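PDB 4Q5W: maternal protein tudor from Drosophila melanogaster, which probably acts in the piRNA pathway with the Piwi proteins Aubergine and AGO3, and is required for primordial germ cell formation and normal abdominal segmentation. Local coordinates for residues M52-F57 with L61-S66; V79-I82 with T87-V90; D25-I30 with T101-V106. All coordinates share one frame; numbering follows the deposited sequence. Where two conformers were deposited one is given.

Interaction 1: M52-F57 with L61-S66; sequences MCVVQF and LEFYRS
The first beta hairpin of the extended-Tudor 9 core, strands 52-56 and 63-71, pairs V55 with Y64 through two backbone bonds, V55 N to Y64 O (3.0 Å) and Y64 N to V55 O (2.9 Å); C53 and S66 form the next hydrogen-bonded pair. Near the turn, Q56 holds CG anti to its backbone N (chi1 -174°), and its extended chain carries NE2 to L61 O at 2.7 Å. That oxygen lies close to the Q56 amide plane, but NE2 sits above the L61 carbonyl plane. Q56 CG lies over one face of the F63 ring, offset toward its rim, amide and ring planes 15° apart, while Q56 CB is 3.7 Å from F63 CE2. A valine in place of Q56 would probably leave L61 O without this donor and uncover part of the F63 ring. F57 turns its edge to the face of Y64 in an offset edge-to-face pair (centroids 5.7 Å apart, planes at 89°). Y64 meets the ring of Y84, and D60 takes up its hydroxyl; this aromatic cluster is consistent with the methylarginine cage of related Tudor domains. V54 and R65 face L35 of helix 25-37; V55, F57 and Y64 pack against L81 of strand 77-81.

Interaction 2: V79-I82 with T87-V90; sequences VILI and TTVV
V79 lies beside T88 with both side chains pointing the same way, and its two methyls divide the neighbouring strand between them. From CB the V79 fork opens with CG1 anti to the carbonyl carbon (chi1 -55°); this places CG2 between the backbone N and the carbonyl carbon, on the side of T88. CG2 meets the T88 carbonyl oxygen at 3.6 Å and the methyl of the same residue, T88 CG2, at 3.8 Å. CG1 takes the other direction and comes within 4.3 Å of V90 CG2, a looser apolar contact. The methyl of T88 is shared, since L81 CD2 reaches across it at 4.2 Å.

Strands 77-81 and 87-90 make up the last beta hairpin of the antiparallel Tudor sheet, with 87-90 at its outer side. V79 and T88 are a hydrogen-bonded pair: V79 N gives a nearly straight bond to T88 O (2.9 Å, 174°), and T88 N returns one to V79 O. At the adjoining non-hydrogen-bonded pair, I80 with T87, the side chains turn to the opposite face, and T87 CA sits 3.2 Å from V79 O in a CA-H...O contact. Over residues 79-81 and 87-90 the strand directions make 127°, strongly splayed for antiparallel neighbours. Next to the pair, L81 and T88 also touch F57, and V90 packs on V55 of strand 52-56.

Interaction 3: D25-I30 with T101-V106; sequences DSLMDI and TLIKPV
M28 lays its sulfur against the branched end of V106, crossing it obliquely so that SD meets the fork of the valine and not one methyl alone. SD is 3.7 Å from V106 CG2, 3.8 Å from V106 CB and 3.9 Å from V106 CG1, so the sulfur touches CB and both methyls. The methionine gets there by holding CG anti to its backbone N (chi1 -170°) and then bending at chi2 (68°), which swings SD round to the valine. V106 in turn sets its CG1 anti to the backbone N, with CG2 anti to the carbonyl carbon.

One residue earlier on the helix, L27 extends the apolar seam along the loop. Its CD2 methyl lies 4.2 Å from I103 CG2 and 4.4 Å from V106 CG2, a looser fit than that of the sulfur. No hydrogen bond joins the two segments, and they bury only 192 Å² between them.

In the extended Tudor architecture the Tudor core is inserted into a second, SN-like beta domain. Helix 25-37 leads from strand 16-21 to the Tudor strands, and the loop holding 101-106 runs back from strand 87-90 to strand 108-112. The outgoing and returning connections therefore meet here through hydrophobic side chains. Backbone polar groups of the loop find partners elsewhere: V106 N donates a hydrogen bond to D83 OD1, and K24 NZ donates one to V106 O. R65, salt-bridged to D83, gives hydrogen bonds from NH2 to I103 O and from NH1 to K104 O. On the strand side, Q20 touches both M28 and V106, while D83 and Y84 also border the methionine.

How the interactions relate
Interactions 1 and 2 are the first and last strand pairs of one four-stranded antiparallel sheet, their centres about 8 Å apart, stitched together where strand 63-71 neighbours strand 77-81: R65 O lies 3.1 Å from I82 N, a probable hydrogen bond, and the end of M52 packs on I82. Interaction 3 lies about 14 Å from the centre of interaction 1 and about 17 Å from that of interaction 2. Along the chain its segments bracket both hairpins, helix residues 25-30 coming first and loop residues 101-106 last. R65 of interaction 1, salt-bridged to D83, connects the sheet to this loop. The Tudor sheet is thus tied to the connections that join it to the second beta domain.

Interaction 1: M52-F57 with L61-S66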
loop_
_atom_site.group_PDB
_atom_site.type_symbol
_atom_site.label_atom_id
_atom_site.label_comp_id
_atom_site.label_asym_id
_atom_site.label_seq_id
_atom_site.Cartn_x
_atom_site.Cartn_y
_atom_site.Cartn_z
ATOM N N MET A 52 -1.988 14.951 -10.292
ATOM C CA MET A 52 -1.259 13.741 -10.627
ATOM C C MET A 52 0.093 14.125 -11.203
ATOM O O MET A 52 0.197 15.073 -11.976
ATOM C CB MET A 52 -2.036 12.917 -11.653
ATOM C CG MET A 52 -3.504 12.743 -11.314
ATOM S SD MET A 52 -3.741 11.925 -9.734
ATOM C CE MET A 52 -2.726 10.501 -9.946
ATOM N N CYS A 53 1.127 13.385 -10.818
ATOM C CA CYS A 53 2.492 13.696 -11.222
ATOM C C CYS A 53 3.386 12.474 -10.997
ATOM O O CYS A 53 2.888 11.370 -10.801
ATOM C CB CYS A 53 3.015 14.895 -10.434
ATOM S SG CYS A 53 2.844 14.741 -8.643
ATOM N N VAL A 54 4.699 12.672 -11.054
ATOM C CA VAL A 54 5.661 11.604 -10.787
ATOM C C VAL A 54 6.682 12.112 -9.782
ATOM O O VAL A 54 7.074 13.278 -9.841
ATOM C CB VAL A 54 6.400 11.169 -12.080
ATOM C CG1 VAL A 54 7.527 10.189 -11.764
ATOM C CG2 VAL A 54 5.424 10.528 -13.055
ATOM N N VAL A 55 7.109 11.266 -8.847
ATOM C CA VAL A 55 8.169 11.670 -7.928
ATOM C C VAL A 55 9.267 10.622 -7.855
ATOM O O VAL A 55 9.050 9.464 -8.216
ATOM C CB VAL A 55 7.632 11.917 -6.500
ATOM C CG1 VAL A 55 6.528 12.967 -6.514
ATOM C CG2 VAL A 55 7.124 10.610 -5.884
ATOM N N GLN A 56 10.449 11.030 -7.395
ATOM C CA GLN A 56 11.489 10.071 -7.036
ATOM C C GLN A 56 11.313 9.693 -5.571
ATOM O O GLN A 56 11.169 10.566 -4.722
ATOM C CB GLN A 56 12.887 10.657 -7.262
ATOM C CG GLN A 56 14.032 9.664 -7.036
ATOM C CD GLN A 56 15.370 10.188 -7.531
ATOM O OE1 GLN A 56 15.598 11.397 -7.565
ATOM N NE2 GLN A 56 16.255 9.280 -7.928
ATOM N N PHE A 57 11.300 8.392 -5.284
ATOM C CA PHE A 57 11.169 7.888 -3.915
ATOM C C PHE A 57 12.561 7.820 -3.303
ATOM O O PHE A 57 13.461 7.208 -3.871
ATOM C CB PHE A 57 10.527 6.495 -3.952
ATOM C CG PHE A 57 10.125 5.939 -2.599
ATOM C CD1 PHE A 57 9.861 6.766 -1.524
ATOM C CD2 PHE A 57 9.982 4.563 -2.433
ATOM C CE1 PHE A 57 9.478 6.232 -0.292
ATOM C CE2 PHE A 57 9.597 4.018 -1.214
ATOM C CZ PHE A 57 9.346 4.849 -0.144
ATOM N N LEU A 61 15.395 5.447 -4.732
ATOM C CA LEU A 61 15.795 6.344 -5.828
ATOM C C LEU A 61 15.087 6.100 -7.168
ATOM O O LEU A 61 15.473 6.657 -8.192
ATOM C CB LEU A 61 17.321 6.360 -6.022
ATOM C CG LEU A 61 18.164 7.009 -4.923
ATOM C CD1 LEU A 61 19.618 7.118 -5.354
ATOM C CD2 LEU A 61 17.615 8.374 -4.555
ATOM N N GLU A 62 14.039 5.286 -7.164
ATOM C CA GLU A 62 13.276 5.045 -8.381
ATOM C C GLU A 62 12.060 5.959 -8.495
ATOM O O GLU A 62 11.667 6.618 -7.528
ATOM C CB GLU A 62 12.841 3.579 -8.454
ATOM C CG GLU A 62 14.001 2.612 -8.671
ATOM C CD GLU A 62 13.544 1.172 -8.764
ATOM O OE1 GLU A 62 12.346 0.913 -8.510
ATOM O OE2 GLU A 62 14.383 0.302 -9.091
ATOM N N PHE A 63 11.444 5.971 -9.676
ATOM C CA PHE A 63 10.351 6.903 -9.959
ATOM C C PHE A 63 8.967 6.258 -9.912
ATOM O O PHE A 63 8.794 5.114 -10.328
ATOM C CB PHE A 63 10.593 7.604 -11.301
ATOM C CG PHE A 63 11.802 8.514 -11.302
ATOM C CD1 PHE A 63 13.054 8.028 -11.648
ATOM C CD2 PHE A 63 11.685 9.850 -10.955
ATOM C CE1 PHE A 63 14.167 8.854 -11.644
ATOM C CE2 PHE A 63 12.795 10.689 -10.961
ATOM C CZ PHE A 63 14.037 10.190 -11.303
ATOM N N TYR A 64 7.988 7.007 -9.405
ATOM C CA TYR A 64 6.653 6.490 -9.138
ATOM C C TYR A 64 5.552 7.469 -9.542
ATOM O O TYR A 64 5.698 8.688 -9.387
ATOM C CB TYR A 64 6.510 6.241 -7.643
ATOM C CG TYR A 64 7.362 5.117 -7.124
ATOM C CD1 TYR A 64 8.690 5.316 -6.788
ATOM C CD2 TYR A 64 6.823 3.853 -6.948
ATOM C CE1 TYR A 64 9.476 4.270 -6.304
ATOM C CE2 TYR A 64 7.594 2.809 -6.458
ATOM C CZ TYR A 64 8.911 3.023 -6.134
ATOM O OH TYR A 64 9.669 1.978 -5.648
ATOM N N ARG A 65 4.436 6.937 -10.028
ATOM C CA ARG A 65 3.260 7.759 -10.215
ATOM C C ARG A 65 2.767 8.229 -8.859
ATOM O O ARG A 65 2.715 7.448 -7.907
ATOM C CB ARG A 65 2.149 6.984 -10.912
ATOM C CG ARG A 65 2.502 6.563 -12.329
ATOM C CD ARG A 65 1.242 6.325 -13.126
ATOM N NE ARG A 65 0.488 5.180 -12.618
ATOM C CZ ARG A 65 -0.733 4.865 -13.030
ATOM N NH1 ARG A 65 -1.357 3.805 -12.519
ATOM N NH2 ARG A 65 -1.324 5.610 -13.956
ATOM N N SER A 66 2.389 9.500 -8.775
ATOM C CA SER A 66 2.027 10.089 -7.494
ATOM C C SER A 66 0.830 11.016 -7.576
ATOM O O SER A 66 0.499 11.529 -8.642
ATOM C CB SER A 66 3.215 10.869 -6.930
ATOM O OG SER A 66 3.703 11.788 -7.900
#

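Interaction 2: V79-I82 with T87-V90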
loop_
_atom_site.group_PDB
_atom_site.type_symbol
_atom_site.label_atom_id
_atom_site.label_comp_id
_atom_site.label_asym_id
_atom_site.label_seq_id
_atom_site.Cartn_x
_atom_site.Cartn_y
_atom_site.Cartn_z
ATOM N N VAL A 79 2.946 13.261 -0.738
ATOM C CA VAL A 79 2.310 12.601 -1.867
ATOM C C VAL A 79 2.004 11.147 -1.541
ATOM O O VAL A 79 2.600 10.576 -0.631
ATOM C CB VAL A 79 3.217 12.625 -3.110
ATOM C CG1 VAL A 79 3.626 14.056 -3.445
ATOM C CG2 VAL A 79 4.449 11.753 -2.888
ATOM N N ILE A 80 1.064 10.569 -2.284
ATOM C CA ILE A 80 0.841 9.125 -2.263
ATOM C C ILE A 80 1.426 8.513 -3.535
ATOM O O ILE A 80 1.266 9.059 -4.632
ATOM C CB ILE A 80 -0.665 8.751 -2.107
ATOM C CG1 ILE A 80 -0.855 7.229 -2.189
ATOM C CG2 ILE A 80 -1.525 9.435 -3.150
ATOM C CD1 ILE A 80 -2.292 6.765 -1.886
ATOM N N LEU A 81 2.136 7.396 -3.391
ATOM C CA LEU A 81 2.587 6.641 -4.555
ATOM C C LEU A 81 1.423 5.755 -4.957
ATOM O O LEU A 81 1.226 4.667 -4.388
ATOM C CB LEU A 81 3.826 5.807 -4.229
ATOM C CG LEU A 81 4.971 6.559 -3.521
ATOM C CD1 LEU A 81 6.190 5.664 -3.359
ATOM C CD2 LEU A 81 5.339 7.845 -4.261
ATOM N N ILE A 82 0.643 6.239 -5.919
ATOM C CA ILE A 82 -0.687 5.696 -6.190
ATOM C C ILE A 82 -0.729 4.218 -6.544
ATOM O O ILE A 82 -1.727 3.544 -6.280
ATOM C CB ILE A 82 -1.432 6.494 -7.272
ATOM C CG1 ILE A 82 -0.678 6.442 -8.607
ATOM C CG2 ILE A 82 -1.649 7.925 -6.805
ATOM C CD1 ILE A 82 -1.523 6.894 -9.786
ATOM N N THR A 87 2.951 6.702 1.490
ATOM C CA THR A 87 3.121 8.138 1.310
ATOM C C THR A 87 4.560 8.550 1.589
ATOM O O THR A 87 5.324 7.821 2.223
ATOM C CB THR A 87 2.178 8.953 2.219
ATOM O OG1 THR A 87 2.583 8.834 3.590
ATOM C CG2 THR A 87 0.740 8.498 2.063
ATOM N N THR A 88 4.928 9.737 1.126
ATOM C CA THR A 88 6.275 10.227 1.345
ATOM C C THR A 88 6.304 11.715 1.071
ATOM O O THR A 88 5.349 12.270 0.515
ATOM C CB THR A 88 7.299 9.489 0.451
ATOM O OG1 THR A 88 8.628 9.865 0.827
ATOM C CG2 THR A 88 7.078 9.808 -1.008
ATOM N N VAL A 89 7.394 12.360 1.466
ATOM C CA VAL A 89 7.530 13.801 1.300
ATOM C C VAL A 89 8.682 14.098 0.364
ATOM O O VAL A 89 9.804 13.624 0.574
ATOM C CB VAL A 89 7.770 14.506 2.642
ATOM C CG1 VAL A 89 8.173 15.954 2.423
ATOM C CG2 VAL A 89 6.525 14.415 3.509
ATOM N N VAL A 90 8.395 14.876 -0.676
ATOM C CA VAL A 90 9.381 15.192 -1.696
ATOM C C VAL A 90 9.482 16.704 -1.871
ATOM O O VAL A 90 8.610 17.456 -1.417
ATOM C CB VAL A 90 9.007 14.552 -3.043
ATOM C CG1 VAL A 90 8.807 13.045 -2.883
ATOM C CG2 VAL A 90 7.743 15.188 -3.583
#

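Interaction 3: D25-I30 with T101-V106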
loop_
_atom_site.group_PDB
_atom_site.type_symbol
_atom_site.label_atom_id
_atom_site.label_comp_id
_atom_site.label_asym_id
_atom_site.label_seq_id
_atom_site.Cartn_x
_atom_site.Cartn_y
_atom_site.Cartn_z
ATOM N N ASP A 25 0.520 -7.734 -12.526
ATOM C CA ASP A 25 1.970 -7.740 -12.301
ATOM C C ASP A 25 2.777 -7.219 -13.495
ATOM O O ASP A 25 3.727 -6.451 -13.320
ATOM C CB ASP A 25 2.469 -9.136 -11.933
ATOM C CG ASP A 25 2.033 -9.564 -10.557
ATOM O OD1 ASP A 25 1.621 -8.695 -9.755
ATOM O OD2 ASP A 25 2.121 -10.778 -10.277
ATOM N N SER A 26 2.404 -7.633 -14.701
ATOM C CA SER A 26 3.122 -7.206 -15.898
ATOM C C SER A 26 2.878 -5.736 -16.164
ATOM O O SER A 26 3.778 -5.036 -16.618
ATOM C CB SER A 26 2.719 -8.018 -17.133
ATOM O OG SER A 26 3.194 -9.349 -17.044
ATOM N N LEU A 27 1.657 -5.276 -15.893
ATOM C CA LEU A 27 1.337 -3.860 -16.042
ATOM C C LEU A 27 2.168 -3.008 -15.087
ATOM O O LEU A 27 2.662 -1.952 -15.470
ATOM C CB LEU A 27 -0.154 -3.598 -15.806
ATOM C CG LEU A 27 -0.564 -2.122 -15.725
ATOM C CD1 LEU A 27 -0.254 -1.394 -17.033
ATOM C CD2 LEU A 27 -2.034 -1.971 -15.352
ATOM N N MET A 28 2.304 -3.451 -13.838
ATOM C CA MET A 28 3.127 -2.729 -12.869
ATOM C C MET A 28 4.587 -2.685 -13.346
ATOM O O MET A 28 5.258 -1.657 -13.248
ATOM C CB MET A 28 3.038 -3.387 -11.482
ATOM C CG MET A 28 3.664 -2.579 -10.352
ATOM S SD MET A 28 2.764 -1.058 -9.988
ATOM C CE MET A 28 3.833 0.196 -10.713
ATOM N N ASP A 29 5.075 -3.806 -13.860
ATOM C CA ASP A 29 6.446 -3.867 -14.354
ATOM C C ASP A 29 6.678 -2.880 -15.491
ATOM O O ASP A 29 7.722 -2.238 -15.537
ATOM C CB ASP A 29 6.808 -5.273 -14.822
ATOM C CG ASP A 29 7.024 -6.237 -13.671
ATOM O OD1 ASP A 29 6.987 -5.802 -12.500
ATOM O OD2 ASP A 29 7.239 -7.432 -13.946
ATOM N N ILE A 30 5.713 -2.774 -16.405
ATOM C CA ILE A 30 5.837 -1.858 -17.543
ATOM C C ILE A 30 5.822 -0.404 -17.084
ATOM O O ILE A 30 6.562 0.428 -17.611
ATOM C CB ILE A 30 4.717 -2.099 -18.588
ATOM C CG1 ILE A 30 4.925 -3.448 -19.283
ATOM C CG2 ILE A 30 4.706 -1.010 -19.625
ATOM C CD1 ILE A 30 3.678 -3.996 -19.958
ATOM N N THR A 101 -1.984 8.687 -18.266
ATOM C CA THR A 101 -3.107 9.490 -17.781
ATOM C C THR A 101 -4.376 8.696 -17.453
ATOM O O THR A 101 -5.044 8.952 -16.454
ATOM C CB THR A 101 -3.467 10.590 -18.794
ATOM O OG1 THR A 101 -2.282 11.316 -19.146
ATOM C CG2 THR A 101 -4.504 11.539 -18.209
ATOM N N LEU A 102 -4.714 7.735 -18.309
ATOM C CA LEU A 102 -5.969 6.997 -18.138
ATOM C C LEU A 102 -5.826 5.636 -17.459
ATOM O O LEU A 102 -6.807 4.921 -17.288
ATOM C CB LEU A 102 -6.639 6.802 -19.495
ATOM C CG LEU A 102 -6.940 8.107 -20.224
ATOM C CD1 LEU A 102 -7.300 7.820 -21.660
ATOM C CD2 LEU A 102 -8.072 8.807 -19.512
ATOM N N ILE A 103 -4.606 5.276 -17.087
ATOM C CA ILE A 103 -4.366 3.994 -16.432
ATOM C C ILE A 103 -4.666 4.110 -14.940
ATOM O O ILE A 103 -4.019 4.869 -14.230
ATOM C CB ILE A 103 -2.903 3.536 -16.607
ATOM C CG1 ILE A 103 -2.475 3.650 -18.080
ATOM C CG2 ILE A 103 -2.714 2.120 -16.057
ATOM C CD1 ILE A 103 -3.260 2.769 -19.029
ATOM N N LYS A 104 -5.638 3.339 -14.463
ATOM C CA LYS A 104 -6.005 3.370 -13.047
ATOM C C LYS A 104 -4.839 2.947 -12.140
ATOM O O LYS A 104 -3.919 2.255 -12.581
ATOM C CB LYS A 104 -7.220 2.462 -12.783
ATOM C CG LYS A 104 -8.468 2.804 -13.566
ATOM C CD LYS A 104 -9.095 4.120 -13.125
ATOM C CE LYS A 104 -10.387 4.376 -13.889
ATOM N NZ LYS A 104 -10.501 5.786 -14.351
ATOM N N PRO A 105 -4.865 3.381 -10.869
ATOM C CA PRO A 105 -3.840 2.908 -9.932
ATOM C C PRO A 105 -3.834 1.388 -9.880
ATOM O O PRO A 105 -4.892 0.756 -9.899
ATOM C CB PRO A 105 -4.310 3.466 -8.582
ATOM C CG PRO A 105 -5.174 4.614 -8.909
ATOM C CD PRO A 105 -5.837 4.276 -10.216
ATOM N N VAL A 106 -2.646 0.810 -9.805
ATOM C CA VAL A 106 -2.503 -0.641 -9.829
ATOM C C VAL A 106 -3.074 -1.251 -8.548
ATOM O O VAL A 106 -3.968 -2.107 -8.604
ATOM C CB VAL A 106 -1.038 -1.020 -10.016
ATOM C CG1 VAL A 106 -0.830 -2.521 -9.824
ATOM C CG2 VAL A 106 -0.573 -0.585 -11.403
#